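Local structure of uroporphyrinogen-III C-methyltransferase (Pseudomonas denitrificans, 1S4D) at residues I44-D47 against A48-E52; G128-A131 against G132-G135; C211-T215 against P216-V220. The protein catalyses the two successive S-adenosyl-L-methionine-dependent methylations, at C-2 and C-7, that turn uroporphyrinogen III into precorrin-2 on the way to cobalamin and siroheme. One frame throughout, in Å; residues are numbered along the deposited sequence.

Contact 1: residues I44-D47 against A48-E52; sequences IVHD and ALVNE. With SAH (S-adenosyl-L-homocysteine), chain Q.
Asp47 turns its CG anti to its own carbonyl carbon (chi1 -72°), which sets the carboxylate beside the backbone N, towards Arg97 and Gly100; His46, with CG tucked between backbone N and carbonyl carbon (chi1 70°), holds its imidazole beside Val50. The chain bends sharply here, so that residues three and four apart meet and Asp47 O is brought to Val50. Val50 CB lies 3.1 Å from Asp47 O, and both its methyls, CG1 and CG2, are 3.9 Å from that oxygen. The Val50 CG1 methyl also approaches the His46 ring obliquely, and CG2 reaches 4.2 Å from His46 CB; the two side chains cross at about a right angle. Leu49 CB comes within 4.2 Å of Asp47 CB. Beyond CB, Leu49 leads away from the strand into the pocket, where CD1 packs 3.6 Å from C5' of S-adenosyl-L-homocysteine and CD2 3.7 Å from its N7. One leucine thus touches both ribose and adenine. The Asp47 carboxylate is gripped from outside by a salt bridge from OD2 to Arg97 and a hydrogen bond from Gly100 N to OD1, which together fix its rotation. Strand 43-46, from which the bend departs, runs parallel between strands 63-66 and 94-99; Ala48 and His46 lean on Phe66, while Val50 packs against Leu98 of strand 94-99.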
loop_
_atom_site.group_PDB
_atom_site.type_symbol
_atom_site.label_atom_id
_atom_site.label_comp_id
_atom_site.label_asym_id
_atom_site.label_seq_id
_atom_site.Cartn_x
_atom_site.Cartn_y
_atom_site.Cartn_z
ATOM N N ILE B 44 -4.026 14.423 -18.429
ATOM C CA ILE B 44 -4.235 13.531 -17.297
ATOM C C ILE B 44 -5.225 12.479 -17.753
ATOM O O ILE B 44 -6.430 12.766 -17.930
ATOM C CB ILE B 44 -4.783 14.313 -16.080
ATOM C CG1 ILE B 44 -3.756 15.338 -15.611
ATOM C CG2 ILE B 44 -5.134 13.375 -14.924
ATOM C CD1 ILE B 44 -4.277 16.291 -14.610
ATOM N N VAL B 45 -4.706 11.278 -17.997
ATOM C CA VAL B 45 -5.533 10.155 -18.392
ATOM C C VAL B 45 -5.862 9.422 -17.107
ATOM O O VAL B 45 -4.973 8.879 -16.434
ATOM C CB VAL B 45 -4.793 9.268 -19.393
ATOM C CG1 VAL B 45 -5.647 8.081 -19.837
ATOM C CG2 VAL B 45 -4.387 10.093 -20.589
ATOM N N HIS B 46 -7.136 9.443 -16.745
ATOM C CA HIS B 46 -7.551 8.960 -15.438
ATOM C C HIS B 46 -8.651 7.885 -15.464
ATOM O O HIS B 46 -9.348 7.719 -16.451
ATOM C CB HIS B 46 -7.978 10.142 -14.580
ATOM C CG HIS B 46 -9.250 10.767 -15.039
ATOM N ND1 HIS B 46 -9.282 11.938 -15.764
ATOM C CD2 HIS B 46 -10.540 10.377 -14.894
ATOM C CE1 HIS B 46 -10.539 12.241 -16.045
ATOM N NE2 HIS B 46 -11.320 11.306 -15.535
ATOM N N ASP B 47 -8.772 7.162 -14.350
ATOM C CA ASP B 47 -9.800 6.145 -14.130
ATOM C C ASP B 47 -11.172 6.736 -13.803
ATOM O O ASP B 47 -11.272 7.893 -13.412
ATOM C CB ASP B 47 -9.389 5.296 -12.934
ATOM C CG ASP B 47 -8.226 4.386 -13.238
ATOM O OD1 ASP B 47 -7.604 3.877 -12.269
ATOM O OD2 ASP B 47 -7.889 4.110 -14.416
ATOM N N ALA B 48 -12.229 5.938 -13.950
ATOM C CA ALA B 48 -13.536 6.301 -13.376
ATOM C C ALA B 48 -13.355 6.198 -11.881
ATOM O O ALA B 48 -13.841 7.048 -11.134
ATOM C CB ALA B 48 -14.633 5.366 -13.840
ATOM N N LEU B 49 -12.610 5.163 -11.468
ATOM C CA LEU B 49 -12.229 4.958 -10.071
ATOM C C LEU B 49 -11.348 6.127 -9.607
ATOM O O LEU B 49 -10.479 5.996 -8.728
ATOM C CB LEU B 49 -11.614 3.557 -9.822
ATOM C CG LEU B 49 -12.536 2.576 -9.048
ATOM C CD1 LEU B 49 -12.168 1.082 -9.131
ATOM C CD2 LEU B 49 -12.561 2.976 -7.609
ATOM N N VAL B 50 -11.615 7.282 -10.227
ATOM C CA VAL B 50 -11.097 8.570 -9.782
ATOM C C VAL B 50 -12.236 9.410 -9.210
ATOM O O VAL B 50 -13.359 8.890 -8.983
ATOM C CB VAL B 50 -10.199 9.268 -10.871
ATOM C CG1 VAL B 50 -10.382 10.798 -10.928
ATOM C CG2 VAL B 50 -8.716 8.878 -10.672
ATOM N N ASN B 51 -11.931 10.688 -8.969
ATOM C CA ASN B 51 -12.573 11.476 -7.932
ATOM C C ASN B 51 -12.274 12.949 -8.108
ATOM O O ASN B 51 -11.289 13.444 -7.547
ATOM C CB ASN B 51 -11.980 11.040 -6.594
ATOM C CG ASN B 51 -13.025 10.764 -5.557
ATOM O OD1 ASN B 51 -13.270 11.592 -4.679
ATOM N ND2 ASN B 51 -13.643 9.593 -5.634
ATOM N N GLU B 52 -13.120 13.663 -8.851
ATOM C CA GLU B 52 -12.912 15.098 -9.089
ATOM C C GLU B 52 -11.752 15.650 -8.265
ATOM O O GLU B 52 -10.659 15.803 -8.779
ATOM C CB GLU B 52 -14.191 15.919 -8.813
ATOM C CG GLU B 52 -14.067 17.419 -9.123
ATOM C CD GLU B 52 -15.260 18.245 -8.636
ATOM O OE1 GLU B 52 -16.409 17.746 -8.693
ATOM O OE2 GLU B 52 -15.054 19.408 -8.204
HETATM N N SAH Q . -4.748 -0.197 -7.804
HETATM C CA SAH Q . -5.951 -0.095 -6.996
HETATM C CB SAH Q . -6.883 -1.253 -7.305
HETATM C CG SAH Q . -7.749 -1.036 -8.531
HETATM S SD SAH Q . -8.614 -2.502 -9.154
HETATM C C SAH Q . -5.609 0.010 -5.504
HETATM O O SAH Q . -4.449 -0.024 -5.098
HETATM O OXT SAH Q . -6.461 0.153 -4.631
HETATM C "C5'" SAH Q . -10.189 -1.885 -8.473
HETATM C "C4'" SAH Q . -10.628 -2.422 -7.105
HETATM O "O4'" SAH Q . -9.998 -1.734 -6.045
HETATM C "C3'" SAH Q . -12.106 -2.264 -6.760
HETATM O "O3'" SAH Q . -12.975 -3.161 -7.397
HETATM C "C2'" SAH Q . -12.124 -2.385 -5.246
HETATM O "O2'" SAH Q . -12.031 -3.712 -4.772
HETATM C "C1'" SAH Q . -10.829 -1.671 -4.899
HETATM N N9 SAH Q . -11.013 -0.252 -4.520
HETATM C C8 SAH Q . -10.469 0.796 -5.188
HETATM N N7 SAH Q . -10.817 1.929 -4.576
HETATM C C5 SAH Q . -11.588 1.644 -3.522
HETATM C C6 SAH Q . -12.200 2.450 -2.559
HETATM N N6 SAH Q . -12.062 3.763 -2.585
HETATM N N1 SAH Q . -12.952 1.859 -1.563
HETATM C C2 SAH Q . -13.071 0.486 -1.528
HETATM N N3 SAH Q . -12.460 -0.309 -2.483
HETATM C C4 SAH Q . -11.723 0.260 -3.467
#

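Contact 2: residues G128-A131 against G132-G135; sequences GITA and GIGG. With SAH (S-adenosyl-L-homocysteine), chain Q.
Backbone hydrogen bonds dominate, and they converge on Thr130 O, the carbonyl at the N-cap position of helix 131-137. Gly134 N reaches it over 2.8 Å almost in line with the C=O bond (170° at the oxygen). Ile133 N, at 3.1 Å, comes instead from above the carbonyl plane, and Gly135 N adds a weak bond of 3.4 Å as the first turn widens into a pi-type turn. Polar contacts to S-adenosyl-L-homocysteine come from the Thr130 hydroxyl and the Ala131 N-H: OG1 gives a 2.6 Å hydrogen bond to the carboxylate O, and Ala131 N a nearly straight one of 3.1 Å to OXT. The carboxylate is thus received at the N-terminal end of the helix, whose dipole would probably favour an anion. Having OG1 anti to the backbone N (chi1 -169°) aims the hydroxyl at the ligand, while Tyr183 OH bonds to it from outside. Among nonpolar contacts, Thr130 CG2 lies 3.7 Å from Ile133 CD1, and Ile129 CG2 rests 3.5 Å from Gly134 CA. Ala131 CB sits 3.4 Å from C4 of the adenine. The bend leads from strand 123-126 into helix 131-137, with Ile129 packed on Pro24 and Leu29, and Ile133 against Asp102 of the second subunit.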
loop_
_atom_site.group_PDB
_atom_site.type_symbol
_atom_site.label_atom_id
_atom_site.label_comp_id
_atom_site.label_asym_id
_atom_site.label_seq_id
_atom_site.Cartn_x
_atom_site.Cartn_y
_atom_site.Cartn_z
ATOM N N GLY B 128 0.994 4.996 -4.719
ATOM C CA GLY B 128 -0.141 5.607 -4.051
ATOM C C GLY B 128 -0.676 4.759 -2.910
ATOM O O GLY B 128 -0.300 3.608 -2.761
ATOM N N ILE B 129 -1.548 5.329 -2.090
ATOM C CA ILE B 129 -2.196 4.578 -1.039
ATOM C C ILE B 129 -3.168 3.565 -1.652
ATOM O O ILE B 129 -3.985 3.901 -2.535
ATOM C CB ILE B 129 -2.962 5.514 -0.134
ATOM C CG1 ILE B 129 -2.045 6.584 0.465
ATOM C CG2 ILE B 129 -3.716 4.705 0.911
ATOM C CD1 ILE B 129 -0.897 6.059 1.371
ATOM N N THR B 130 -3.079 2.311 -1.198
ATOM C CA THR B 130 -3.936 1.250 -1.747
ATOM C C THR B 130 -5.217 1.038 -0.929
ATOM O O THR B 130 -5.236 1.166 0.303
ATOM C CB THR B 130 -3.114 -0.083 -1.972
ATOM O OG1 THR B 130 -3.901 -1.018 -2.732
ATOM C CG2 THR B 130 -2.868 -0.837 -0.680
ATOM N N ALA B 131 -6.290 0.692 -1.608
ATOM C CA ALA B 131 -7.570 0.551 -0.918
ATOM C C ALA B 131 -7.474 -0.487 0.221
ATOM O O ALA B 131 -8.020 -0.258 1.304
ATOM C CB ALA B 131 -8.682 0.209 -1.894
ATOM N N GLY B 132 -6.763 -1.599 -0.028
ATOM C CA GLY B 132 -6.603 -2.659 0.949
ATOM C C GLY B 132 -5.790 -2.327 2.193
ATOM O O GLY B 132 -5.863 -3.069 3.175
ATOM N N ILE B 133 -5.002 -1.246 2.183
ATOM C CA ILE B 133 -4.312 -0.845 3.405
ATOM C C ILE B 133 -4.864 0.470 3.897
ATOM O O ILE B 133 -5.392 0.547 5.015
ATOM C CB ILE B 133 -2.782 -0.774 3.235
ATOM C CG1 ILE B 133 -2.234 -2.130 2.769
ATOM C CG2 ILE B 133 -2.132 -0.366 4.531
ATOM C CD1 ILE B 133 -0.829 -2.073 2.161
ATOM N N GLY B 134 -4.788 1.504 3.069
ATOM C CA GLY B 134 -5.233 2.817 3.506
ATOM C C GLY B 134 -6.737 2.884 3.638
ATOM O O GLY B 134 -7.242 3.401 4.629
ATOM N N GLY B 135 -7.447 2.356 2.636
ATOM C CA GLY B 135 -8.889 2.223 2.689
ATOM C C GLY B 135 -9.399 1.585 3.959
ATOM O O GLY B 135 -10.297 2.122 4.616
HETATM N N SAH Q . -4.748 -0.197 -7.804
HETATM C CA SAH Q . -5.951 -0.095 -6.996
HETATM C CB SAH Q . -6.883 -1.253 -7.305
HETATM C CG SAH Q . -7.749 -1.036 -8.531
HETATM S SD SAH Q . -8.614 -2.502 -9.154
HETATM C C SAH Q . -5.609 0.010 -5.504
HETATM O O SAH Q . -4.449 -0.024 -5.098
HETATM O OXT SAH Q . -6.461 0.153 -4.631
HETATM C "C5'" SAH Q . -10.189 -1.885 -8.473
HETATM C "C4'" SAH Q . -10.628 -2.422 -7.105
HETATM O "O4'" SAH Q . -9.998 -1.734 -6.045
HETATM C "C3'" SAH Q . -12.106 -2.264 -6.760
HETATM O "O3'" SAH Q . -12.975 -3.161 -7.397
HETATM C "C2'" SAH Q . -12.124 -2.385 -5.246
HETATM O "O2'" SAH Q . -12.031 -3.712 -4.772
HETATM C "C1'" SAH Q . -10.829 -1.671 -4.899
HETATM N N9 SAH Q . -11.013 -0.252 -4.520
HETATM C C8 SAH Q . -10.469 0.796 -5.188
HETATM N N7 SAH Q . -10.817 1.929 -4.576
HETATM C C5 SAH Q . -11.588 1.644 -3.522
HETATM C C6 SAH Q . -12.200 2.450 -2.559
HETATM N N6 SAH Q . -12.062 3.763 -2.585
HETATM N N1 SAH Q . -12.952 1.859 -1.563
HETATM C C2 SAH Q . -13.071 0.486 -1.528
HETATM N N3 SAH Q . -12.460 -0.309 -2.483
HETATM C C4 SAH Q . -11.723 0.260 -3.467
#

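Contact 3: residues C211-T215 against P216-V220; sequences CNAAT and PQQAV. With SAH (S-adenosyl-L-homocysteine), chain Q.
A beta hairpin joins strands 206-211 and 219-224, and Cys211 pairs with Ala219 at the mouth of its loop as an antiparallel hydrogen-bonded pair. Cys211 N reaches Ala219 O over 2.8 Å (168° at the hydrogen), and Ala219 N returns to Cys211 O over 3.1 Å. Just inside this pair, Gln218 CA comes 3.3 Å from Cys211 O in a CA-H...O contact that supplements the N-H bond to that carbonyl. The side chains of Cys211 and Ala219 lie on the same face of the sheet.

The rest of the loop is two successive turns sharing Thr215: a type II turn from Asn212 to Thr215 and a type I turn from Thr215 to Gln218, the latter closed by Gln218 N to Thr215 O at 3.1 Å. Thr215 OG1, placed between its own N and carbonyl carbon (chi1 66°), ties both turns together. It donates to Asn212 O over 2.7 Å, the donor tilted only slightly from the carbonyl plane, and receives a weak bond from Gln217 N at 3.1 Å. Gln217 bends at chi2 (78°), which folds its OE1 back beside Thr215 CB, the two side chains crossing at about a right angle. Asn212 CB and Gln217 CB touch loosely across the loop.

The first turn also presents the backbone of Ala213 to the adenine of S-adenosyl-L-homocysteine. Ala213 N makes a weak 2.7 Å bond to N1, and N6 donates over 3.1 Å to Ala213 O. Asn212 is hydrogen-bonded through its backbone to Pro240 and its side chain touches it, while Ala214 and Gln218 rest on Tyr138. The whole is a hairpin loop tightened by two turns and a threonine hydroxyl, in which backbone N-H and C=O read the polar edge of an adenine, here in the S-adenosyl-L-homocysteine pocket of a precorrin methyltransferase.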
loop_
_atom_site.group_PDB
_atom_site.type_symbol
_atom_site.label_atom_id
_atom_site.label_comp_id
_atom_site.label_asym_id
_atom_site.label_seq_id
_atom_site.Cartn_x
_atom_site.Cartn_y
_atom_site.Cartn_z
ATOM N N CYS B 211 -17.006 -0.061 1.318
ATOM C CA CYS B 211 -17.316 0.520 0.018
ATOM C C CYS B 211 -16.939 1.970 -0.036
ATOM O O CYS B 211 -17.263 2.745 0.883
ATOM C CB CYS B 211 -18.803 0.379 -0.307
ATOM S SG CYS B 211 -19.336 -1.352 -0.321
ATOM N N ASN B 212 -16.248 2.339 -1.114
ATOM C CA ASN B 212 -15.858 3.714 -1.308
ATOM C C ASN B 212 -15.075 4.177 -0.081
ATOM O O ASN B 212 -15.318 5.270 0.446
ATOM C CB ASN B 212 -17.103 4.580 -1.522
ATOM C CG ASN B 212 -17.938 4.105 -2.678
ATOM O OD1 ASN B 212 -17.533 4.236 -3.823
ATOM N ND2 ASN B 212 -19.089 3.524 -2.390
ATOM N N ALA B 213 -14.156 3.328 0.387
ATOM C CA ALA B 213 -13.244 3.723 1.452
ATOM C C ALA B 213 -12.675 5.102 1.155
ATOM O O ALA B 213 -12.420 5.455 0.004
ATOM C CB ALA B 213 -12.111 2.688 1.663
ATOM N N ALA B 214 -12.565 5.878 2.225
ATOM C CA ALA B 214 -11.950 7.185 2.241
ATOM C C ALA B 214 -12.632 8.210 1.356
ATOM O O ALA B 214 -11.969 9.054 0.776
ATOM C CB ALA B 214 -10.447 7.084 1.931
ATOM N N THR B 215 -13.955 8.139 1.258
ATOM C CA THR B 215 -14.766 9.173 0.596
ATOM C C THR B 215 -15.921 9.545 1.523
ATOM O O THR B 215 -16.213 8.817 2.482
ATOM C CB THR B 215 -15.376 8.645 -0.712
ATOM O OG1 THR B 215 -16.325 7.609 -0.408
ATOM C CG2 THR B 215 -14.348 7.963 -1.592
ATOM N N PRO B 216 -16.590 10.670 1.290
ATOM C CA PRO B 216 -17.805 10.970 2.082
ATOM C C PRO B 216 -18.884 9.882 1.927
ATOM O O PRO B 216 -19.735 9.751 2.787
ATOM C CB PRO B 216 -18.259 12.328 1.536
ATOM C CG PRO B 216 -16.980 12.944 1.041
ATOM C CD PRO B 216 -16.236 11.780 0.374
ATOM N N GLN B 217 -18.800 9.066 0.877
ATOM C CA GLN B 217 -19.766 7.982 0.663
ATOM C C GLN B 217 -19.392 6.660 1.324
ATOM O O GLN B 217 -20.055 5.664 1.089
ATOM C CB GLN B 217 -19.967 7.732 -0.838
ATOM C CG GLN B 217 -20.499 8.930 -1.605
ATOM C CD GLN B 217 -19.424 9.955 -1.885
ATOM O OE1 GLN B 217 -18.287 9.592 -2.196
ATOM N NE2 GLN B 217 -19.766 11.236 -1.750
ATOM N N GLN B 218 -18.339 6.616 2.126
ATOM C CA GLN B 218 -17.915 5.361 2.737
ATOM C C GLN B 218 -19.033 4.680 3.519
ATOM O O GLN B 218 -19.782 5.320 4.270
ATOM C CB GLN B 218 -16.724 5.587 3.653
ATOM C CG GLN B 218 -16.195 4.344 4.341
ATOM C CD GLN B 218 -14.939 4.645 5.101
ATOM O OE1 GLN B 218 -14.845 4.375 6.296
ATOM N NE2 GLN B 218 -13.962 5.221 4.415
ATOM N N ALA B 219 -19.127 3.372 3.316
ATOM C CA ALA B 219 -20.108 2.529 3.966
ATOM C C ALA B 219 -19.445 1.209 4.306
ATOM O O ALA B 219 -18.649 0.683 3.516
ATOM C CB ALA B 219 -21.312 2.319 3.058
ATOM N N VAL B 220 -19.758 0.699 5.496
ATOM C CA VAL B 220 -19.126 -0.496 6.017
ATOM C C VAL B 220 -20.202 -1.441 6.489
ATOM O O VAL B 220 -21.131 -1.026 7.146
ATOM C CB VAL B 220 -18.201 -0.207 7.225
ATOM C CG1 VAL B 220 -17.560 -1.491 7.725
ATOM C CG2 VAL B 220 -17.137 0.770 6.871
HETATM N N SAH Q . -4.748 -0.197 -7.804
HETATM C CA SAH Q . -5.951 -0.095 -6.996
HETATM C CB SAH Q . -6.883 -1.253 -7.305
HETATM C CG SAH Q . -7.749 -1.036 -8.531
HETATM S SD SAH Q . -8.614 -2.502 -9.154
HETATM C C SAH Q . -5.609 0.010 -5.504
HETATM O O SAH Q . -4.449 -0.024 -5.098
HETATM O OXT SAH Q . -6.461 0.153 -4.631
HETATM C "C5'" SAH Q . -10.189 -1.885 -8.473
HETATM C "C4'" SAH Q . -10.628 -2.422 -7.105
HETATM O "O4'" SAH Q . -9.998 -1.734 -6.045
HETATM C "C3'" SAH Q . -12.106 -2.264 -6.760
HETATM O "O3'" SAH Q . -12.975 -3.161 -7.397
HETATM C "C2'" SAH Q . -12.124 -2.385 -5.246
HETATM O "O2'" SAH Q . -12.031 -3.712 -4.772
HETATM C "C1'" SAH Q . -10.829 -1.671 -4.899
HETATM N N9 SAH Q . -11.013 -0.252 -4.520
HETATM C C8 SAH Q . -10.469 0.796 -5.188
HETATM N N7 SAH Q . -10.817 1.929 -4.576
HETATM C C5 SAH Q . -11.588 1.644 -3.522
HETATM C C6 SAH Q . -12.200 2.450 -2.559
HETATM N N6 SAH Q . -12.062 3.763 -2.585
HETATM N N1 SAH Q . -12.952 1.859 -1.563
HETATM C C2 SAH Q . -13.071 0.486 -1.528
HETATM N N3 SAH Q . -12.460 -0.309 -2.483
HETATM C C4 SAH Q . -11.723 0.260 -3.467
#

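All three contacts touch one S-adenosyl-L-homocysteine molecule, each using a different part of it for its main interaction: contact 1 offers a hydrophobic side chain to the ribose and adenine, contact 2 holds the carboxylate, and contact 3 binds the polar edge of the base. Ala131 CB of contact 2 also lies against the adenine. Contacts 2 and 3 touch directly, Gly135 CA lying 3.4 Å from Ala213 CB, with their centres about 12 Å apart. Contact 1 stands off from both, its nearest atoms about 4 Å from contact 3 and about 7 Å from contact 2. Contact 1 belongs to the parallel sheet and contact 3 to the mixed one, consistent with the ligand lying in the cleft between the two sheets, as in precorrin methyltransferases.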